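Local atomic coordinates of carboxylesterase (EST-2) (Archaeoglobus fulgidus, PDB entry 5FRD), a protein that probably hydrolyses carboxylic ester bonds as a member of the alpha/beta hydrolase family and binds coenzyme A in the vicinity of its active site. Residues Y181-I195 and K206-S218. Numbering follows the deposited sequence.
Sequences YRNGKLKIGVPTLVI and KYHEFFHKHIPNS. With COA (coenzyme A), chain C.
The carbonyl oxygen N217 O is gripped by a hydrogen bond from T192 N at 2.9 Å, nearly in line with the C=O, and by a CA-H...O contact from P191 CA. S218 CA lies 3.1 Å from T192 O in a second such contact, and with the backbone bond between T192 and E219 the strands pair in parallel. This closes a beta-alpha-beta crossover of the alpha/beta hydrolase fold: strand 192-197 leads to helix 205-214, which runs back nearly antiparallel, then to edge strand 218-223. V194 points toward the helix; its compact branches suit the interface, CG1, anti to the backbone N (chi1 -179°), meeting H208 CD2 at the ring edge, 3.5 Å away, and CG2 packing on F211 CB. Branched I215 reaches I188 and T192 with CG2, in one of its two conformers. Y181's flat ring suits its place: one face takes the edges of F210 and F211, both offset edge-to-face, and L186 CD1 lies over the rim of the other; Y181 OH is hydrogen-bonded to Q96 OE1. H214 ND1 lies over the F210 ring and donates a hydrogen bond to F210 O. Y207 lays a face beneath adenine COA N6A, 3.3 Å from the ring plane; with a leucine in its place, the adenine is likely to lose its flat neighbour and COA N8P the nearby hydroxyl.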
loop_
_atom_site.group_PDB
_atom_site.type_symbol
_atom_site.label_atom_id
_atom_site.label_comp_id
_atom_site.label_asym_id
_atom_site.label_seq_id
_atom_site.Cartn_x
_atom_site.Cartn_y
_atom_site.Cartn_z
ATOM N N TYR A 181 -8.234 16.307 6.732
ATOM C CA TYR A 181 -7.653 15.937 7.998
ATOM C C TYR A 181 -7.427 17.179 8.875
ATOM O O TYR A 181 -7.744 17.141 10.046
ATOM C CB TYR A 181 -6.299 15.227 7.827
ATOM C CG TYR A 181 -6.344 13.760 7.465
ATOM C CD1 TYR A 181 -6.485 12.785 8.438
ATOM C CD2 TYR A 181 -6.164 13.361 6.148
ATOM C CE1 TYR A 181 -6.483 11.427 8.101
ATOM C CE2 TYR A 181 -6.169 12.013 5.798
ATOM C CZ TYR A 181 -6.309 11.067 6.768
ATOM O OH TYR A 181 -6.318 9.733 6.398
ATOM N N ARG A 182 -6.829 18.213 8.299
ATOM C CA ARG A 182 -6.417 19.419 9.050
ATOM C C ARG A 182 -7.600 20.091 9.738
ATOM O O ARG A 182 -7.473 20.529 10.871
ATOM C CB ARG A 182 -5.708 20.423 8.126
ATOM C CG ARG A 182 -4.210 20.215 7.969
ATOM C CD ARG A 182 -3.646 21.172 6.923
ATOM N NE ARG A 182 -2.182 21.147 6.821
ATOM C CZ ARG A 182 -1.468 21.660 5.814
ATOM N NH1 ARG A 182 -2.054 22.251 4.774
ATOM N NH2 ARG A 182 -0.138 21.573 5.844
ATOM N N ASN A 183 -8.732 20.171 9.035
ATOM C CA ASN A 183 -9.907 20.903 9.536
ATOM C C ASN A 183 -10.859 20.046 10.340
ATOM O O ASN A 183 -11.945 20.484 10.712
ATOM C CB ASN A 183 -10.631 21.637 8.396
ATOM C CG ASN A 183 -11.356 20.708 7.434
ATOM O OD1 ASN A 183 -11.643 19.550 7.735
ATOM N ND2 ASN A 183 -11.639 21.219 6.253
ATOM N N GLY A 184 -10.466 18.802 10.571
ATOM C CA GLY A 184 -11.155 17.934 11.484
ATOM C C GLY A 184 -12.369 17.257 10.910
ATOM O O GLY A 184 -13.076 16.623 11.670
ATOM N N LYS A 185 -12.648 17.403 9.609
ATOM C CA LYS A 185 -13.835 16.785 8.990
ATOM C C LYS A 185 -13.656 15.283 8.828
ATOM O O LYS A 185 -14.583 14.508 9.068
ATOM C CB LYS A 185 -14.203 17.394 7.615
ATOM C CG LYS A 185 -14.887 18.756 7.692
ATOM C CD LYS A 185 -15.501 19.149 6.357
ATOM C CE LYS A 185 -15.437 20.659 6.164
ATOM N NZ LYS A 185 -16.271 21.133 5.028
ATOM N N LEU A 186 -12.447 14.888 8.438
ATOM C CA LEU A 186 -12.096 13.507 8.231
ATOM C C LEU A 186 -11.651 12.946 9.556
ATOM O O LEU A 186 -10.682 13.421 10.186
ATOM C CB LEU A 186 -10.947 13.424 7.251
ATOM C CG LEU A 186 -10.683 12.089 6.608
ATOM C CD1 LEU A 186 -9.802 12.333 5.394
ATOM C CD2 LEU A 186 -10.068 11.048 7.540
ATOM N N LYS A 187 -12.367 11.930 10.017
ATOM C CA LYS A 187 -12.056 11.322 11.300
ATOM C C LYS A 187 -11.767 9.876 11.039
ATOM O O LYS A 187 -12.573 9.224 10.382
ATOM C CB LYS A 187 -13.248 11.419 12.241
ATOM C CG LYS A 187 -13.608 12.846 12.570
ATOM C CD LYS A 187 -14.651 12.913 13.675
ATOM C CE LYS A 187 -15.375 14.253 13.674
ATOM N NZ LYS A 187 -14.452 15.423 13.656
ATOM N N ILE A 188 -10.629 9.378 11.534
ATOM C CA ILE A 188 -10.343 7.963 11.480
ATOM C C ILE A 188 -10.608 7.428 12.876
ATOM O O ILE A 188 -9.902 7.777 13.849
ATOM C CB ILE A 188 -8.899 7.679 11.059
ATOM C CG1 ILE A 188 -8.609 8.364 9.714
ATOM C CG2 ILE A 188 -8.633 6.176 11.043
ATOM C CD1 ILE A 188 -9.286 7.752 8.522
ATOM N N GLY A 189 -11.629 6.580 12.984
ATOM C CA GLY A 189 -12.080 6.065 14.275
ATOM C C GLY A 189 -11.525 4.716 14.697
ATOM O O GLY A 189 -11.718 4.279 15.830
ATOM N N VAL A 190 -10.815 4.049 13.796
ATOM C CA VAL A 190 -10.279 2.718 14.076
ATOM C C VAL A 190 -8.822 2.805 14.504
ATOM O O VAL A 190 -8.157 3.814 14.188
ATOM C CB VAL A 190 -10.430 1.744 12.879
ATOM C CG1 VAL A 190 -11.894 1.468 12.591
ATOM C CG2 VAL A 190 -9.709 2.224 11.635
ATOM N N PRO A 191 -8.315 1.769 15.170
ATOM C CA PRO A 191 -6.896 1.751 15.491
ATOM C C PRO A 191 -6.072 1.834 14.216
ATOM O O PRO A 191 -6.416 1.216 13.202
ATOM C CB PRO A 191 -6.693 0.419 16.199
ATOM C CG PRO A 191 -8.059 0.074 16.722
ATOM C CD PRO A 191 -9.000 0.571 15.701
ATOM N N THR A 192 -4.969 2.554 14.281
ATOM C CA THR A 192 -4.129 2.813 13.130
ATOM C C THR A 192 -2.674 2.606 13.529
ATOM O O THR A 192 -2.237 3.031 14.597
ATOM C CB THR A 192 -4.411 4.216 12.578
ATOM O OG1 THR A 192 -5.784 4.318 12.125
ATOM C CG2 THR A 192 -3.582 4.531 11.378
ATOM N N LEU A 193 -1.931 1.967 12.644
ATOM C CA LEU A 193 -0.480 1.825 12.758
ATOM C C LEU A 193 0.114 2.538 11.578
ATOM O O LEU A 193 -0.337 2.350 10.431
ATOM C CB LEU A 193 -0.075 0.360 12.764
ATOM C CG LEU A 193 1.425 0.069 12.853
ATOM C CD1 LEU A 193 1.975 0.548 14.187
ATOM C CD2 LEU A 193 1.658 -1.404 12.682
ATOM N N VAL A 194 1.088 3.415 11.838
ATOM C CA VAL A 194 1.702 4.227 10.781
ATOM C C VAL A 194 3.163 3.817 10.732
ATOM O O VAL A 194 3.850 3.873 11.771
ATOM C CB VAL A 194 1.546 5.731 11.070
ATOM C CG1 VAL A 194 2.156 6.577 9.989
ATOM C CG2 VAL A 194 0.071 6.106 11.285
ATOM N N ILE A 195 3.634 3.329 9.587
ATOM C CA ILE A 195 4.964 2.776 9.461
ATOM C C ILE A 195 5.702 3.482 8.344
ATOM O O ILE A 195 5.156 3.625 7.236
ATOM C CB ILE A 195 4.955 1.262 9.151
ATOM C CG1 ILE A 195 4.216 0.457 10.229
ATOM C CG2 ILE A 195 6.363 0.728 8.982
ATOM C CD1 ILE A 195 4.035 -1.036 9.915
ATOM N N LYS A 206 7.620 13.401 7.856
ATOM C CA LYS A 206 6.554 14.362 8.141
ATOM C C LYS A 206 5.191 13.911 7.654
ATOM O O LYS A 206 4.209 14.255 8.273
ATOM C CB LYS A 206 6.855 15.737 7.602
ATOM C CG LYS A 206 7.939 16.471 8.378
ATOM C CD LYS A 206 8.378 17.725 7.615
ATOM C CE LYS A 206 9.707 18.292 8.145
ATOM N NZ LYS A 206 9.737 19.786 8.133
ATOM N N TYR A 207 5.129 13.131 6.569
ATOM C CA TYR A 207 3.823 12.648 6.118
ATOM C C TYR A 207 3.217 11.704 7.157
ATOM O O TYR A 207 1.979 11.636 7.321
ATOM C CB TYR A 207 3.912 11.897 4.810
ATOM C CG TYR A 207 4.230 12.686 3.564
ATOM C CD1 TYR A 207 4.698 14.013 3.609
ATOM C CD2 TYR A 207 4.058 12.103 2.306
ATOM C CE1 TYR A 207 5.003 14.718 2.431
ATOM C CE2 TYR A 207 4.365 12.794 1.133
ATOM C CZ TYR A 207 4.860 14.099 1.208
ATOM O OH TYR A 207 5.207 14.820 0.064
ATOM N N HIS A 208 4.076 10.961 7.853
ATOM C CA HIS A 208 3.661 9.949 8.822
ATOM C C HIS A 208 3.379 10.567 10.192
ATOM O O HIS A 208 2.437 10.170 10.874
ATOM C CB HIS A 208 4.687 8.821 8.820
ATOM C CG HIS A 208 4.736 8.134 7.491
ATOM N ND1 HIS A 208 5.462 8.611 6.425
ATOM C CD2 HIS A 208 4.016 7.099 7.019
ATOM C CE1 HIS A 208 5.225 7.856 5.368
ATOM N NE2 HIS A 208 4.349 6.937 5.708
ATOM N N GLU A 209 4.189 11.549 10.573
ATOM C CA GLU A 209 3.835 12.345 11.752
ATOM C C GLU A 209 2.511 13.082 11.535
ATOM O O GLU A 209 1.763 13.239 12.482
ATOM C CB GLU A 209 4.953 13.329 12.100
ATOM C CG GLU A 209 6.179 12.691 12.711
ATOM C CD GLU A 209 6.050 12.303 14.170
ATOM O OE1 GLU A 209 4.938 12.366 14.744
ATOM O OE2 GLU A 209 7.086 11.906 14.769
ATOM N N PHE A 210 2.195 13.469 10.299
ATOM C CA PHE A 210 0.909 14.146 10.026
ATOM C C PHE A 210 -0.236 13.211 10.369
ATOM O O PHE A 210 -1.166 13.576 11.102
ATOM C CB PHE A 210 0.829 14.603 8.582
ATOM C CG PHE A 210 -0.491 15.241 8.243
ATOM C CD1 PHE A 210 -0.658 16.599 8.414
ATOM C CD2 PHE A 210 -1.553 14.491 7.784
ATOM C CE1 PHE A 210 -1.858 17.234 8.096
ATOM C CE2 PHE A 210 -2.775 15.111 7.489
ATOM C CZ PHE A 210 -2.932 16.482 7.666
ATOM N N PHE A 211 -0.188 11.976 9.874
ATOM C CA PHE A 211 -1.202 11.004 10.282
ATOM C C PHE A 211 -1.267 10.788 11.780
ATOM O O PHE A 211 -2.341 10.745 12.399
ATOM C CB PHE A 211 -0.933 9.622 9.654
ATOM C CG PHE A 211 -1.158 9.530 8.167
ATOM C CD1 PHE A 211 -2.372 9.888 7.598
ATOM C CD2 PHE A 211 -0.169 8.941 7.364
ATOM C CE1 PHE A 211 -2.564 9.693 6.227
ATOM C CE2 PHE A 211 -0.380 8.779 6.002
ATOM C CZ PHE A 211 -1.565 9.173 5.455
ATOM N N HIS A 212 -0.108 10.638 12.405
ATOM C CA HIS A 212 -0.033 10.351 13.818
ATOM C C HIS A 212 -0.635 11.487 14.660
ATOM O O HIS A 212 -1.317 11.217 15.648
ATOM C CB HIS A 212 1.423 10.099 14.177
ATOM C CG HIS A 212 1.658 9.562 15.547
ATOM N ND1 HIS A 212 0.848 8.657 16.186
ATOM C CD2 HIS A 212 2.691 9.790 16.396
ATOM C CE1 HIS A 212 1.348 8.380 17.381
ATOM N NE2 HIS A 212 2.481 9.042 17.516
ATOM N N LYS A 213 -0.442 12.728 14.239
ATOM C CA LYS A 213 -1.024 13.895 14.920
ATOM C C LYS A 213 -2.539 13.928 14.798
ATOM O O LYS A 213 -3.223 14.338 15.734
ATOM C CB LYS A 213 -0.426 15.180 14.365
ATOM C CG LYS A 213 0.951 15.449 14.908
ATOM C CD LYS A 213 1.437 16.832 14.593
ATOM C CE LYS A 213 1.366 17.173 13.121
ATOM N NZ LYS A 213 2.283 18.312 12.815
ATOM N N HIS A 214 -3.067 13.511 13.648
ATOM C CA HIS A 214 -4.502 13.698 13.320
ATOM C C HIS A 214 -5.375 12.494 13.504
ATOM O O HIS A 214 -6.573 12.587 13.275
ATOM C CB HIS A 214 -4.655 14.262 11.915
ATOM C CG HIS A 214 -4.177 15.660 11.816
ATOM N ND1 HIS A 214 -2.960 16.004 11.280
ATOM C CD2 HIS A 214 -4.721 16.806 12.292
ATOM C CE1 HIS A 214 -2.800 17.315 11.375
ATOM N NE2 HIS A 214 -3.859 17.821 11.974
ATOM N N ILE A 215 -4.784 11.380 13.875
ATOM C CA ILE A 215 -5.516 10.149 14.143
ATOM C C ILE A 215 -5.374 9.796 15.625
ATOM O O ILE A 215 -4.277 9.443 16.066
ATOM C CB ILE A 215 -5.053 9.011 13.200
ATOM C CG1 ILE A 215 -5.257 9.418 11.729
ATOM C CG2 ILE A 215 -5.814 7.732 13.536
ATOM C CD1 ILE A 215 -4.648 8.453 10.710
ATOM N N PRO A 216 -6.491 9.816 16.401
ATOM C CA PRO A 216 -6.328 9.645 17.847
ATOM C C PRO A 216 -5.714 8.341 18.309
ATOM O O PRO A 216 -4.783 8.354 19.113
ATOM C CB PRO A 216 -7.749 9.802 18.399
ATOM C CG PRO A 216 -8.489 10.519 17.348
ATOM C CD PRO A 216 -7.852 10.223 16.030
ATOM N N ASN A 217 -6.194 7.214 17.786
ATOM C CA ASN A 217 -5.678 5.934 18.178
ATOM C C ASN A 217 -4.683 5.473 17.124
ATOM O O ASN A 217 -4.982 4.559 16.361
ATOM C CB ASN A 217 -6.782 4.883 18.326
ATOM C CG ASN A 217 -6.286 3.597 18.958
ATOM O OD1 ASN A 217 -5.085 3.428 19.230
ATOM N ND2 ASN A 217 -7.202 2.662 19.190
ATOM N N SER A 218 -3.567 6.176 16.994
ATOM C CA SER A 218 -2.505 5.765 16.096
ATOM C C SER A 218 -1.219 5.579 16.836
ATOM O O SER A 218 -0.994 6.272 17.849
ATOM C CB SER A 218 -2.329 6.727 14.922
ATOM O OG SER A 218 -1.918 8.019 15.371
HETATM N N1A COA C . 1.515 15.226 4.692
HETATM C C2A COA C . 1.804 16.359 5.348
HETATM N N3A COA C . 2.095 17.494 4.699
HETATM C C4A COA C . 2.086 17.541 3.348
HETATM C C5A COA C . 1.780 16.361 2.566
HETATM C C6A COA C . 1.468 15.163 3.327
HETATM N N6A COA C . 1.180 14.018 2.673
HETATM N N7A COA C . 1.864 16.662 1.261
HETATM C C8A COA C . 2.172 17.971 1.218
HETATM N N9A COA C . 2.307 18.475 2.462
HETATM C C1B COA C . 2.681 19.868 2.773
HETATM C C2B COA C . 4.127 20.049 2.414
HETATM O O2B COA C . 4.954 19.621 3.494
HETATM C C3B COA C . 4.175 21.532 2.085
HETATM O O3B COA C . 4.308 22.269 3.299
HETATM P P3B COA C . 5.318 23.524 3.444
HETATM O O7A COA C . 4.732 24.504 2.448
HETATM O O8A COA C . 6.672 22.947 3.085
HETATM O O9A COA C . 5.189 23.911 4.901
HETATM C C4B COA C . 2.818 21.806 1.465
HETATM O O4B COA C . 1.953 20.762 1.955
HETATM C C5B COA C . 2.809 21.815 -0.055
HETATM O O5B COA C . 3.309 20.557 -0.537
HETATM P P1A COA C . 2.758 19.904 -1.897
HETATM O O1A COA C . 1.288 19.968 -1.960
HETATM O O2A COA C . 3.402 18.518 -1.948
HETATM O O3A COA C . 3.273 20.799 -3.129
HETATM P P2A COA C . 4.752 21.334 -3.469
HETATM O O4A COA C . 4.532 21.972 -4.813
HETATM O O5A COA C . 5.323 22.061 -2.290
HETATM O O6A COA C . 5.715 20.043 -3.622
HETATM C CBP COA C . 6.634 18.055 -4.520
HETATM C CCP COA C . 5.536 19.098 -4.670
HETATM C CDP COA C . 6.422 16.986 -5.590
HETATM C CEP COA C . 7.995 18.748 -4.727
HETATM C CAP COA C . 6.540 17.426 -3.106
HETATM O OAP COA C . 5.201 16.919 -2.871
HETATM C C9P COA C . 7.550 16.318 -2.898
HETATM O O9P COA C . 8.734 16.573 -2.831
HETATM N N8P COA C . 7.063 15.072 -2.762
HETATM C C7P COA C . 7.881 13.913 -2.393
HETATM C C6P COA C . 8.451 13.148 -3.583
HETATM C C5P COA C . 7.493 12.335 -4.432
HETATM O O5P COA C . 7.502 12.443 -5.665
HETATM N N4P COA C . 6.703 11.466 -3.798
HETATM C C3P COA C . 5.830 10.550 -4.495
HETATM C C2P COA C . 4.577 10.323 -3.681
HETATM S S1P COA C . 3.579 9.059 -4.497
HETATM O O HOH W 1 -8.619 11.533 11.715
HETATM O O HOH W 2 -8.298 6.368 15.642
HETATM O O HOH W 3 -10.085 3.119 18.072
HETATM O O HOH W 4 -3.018 2.228 17.365
#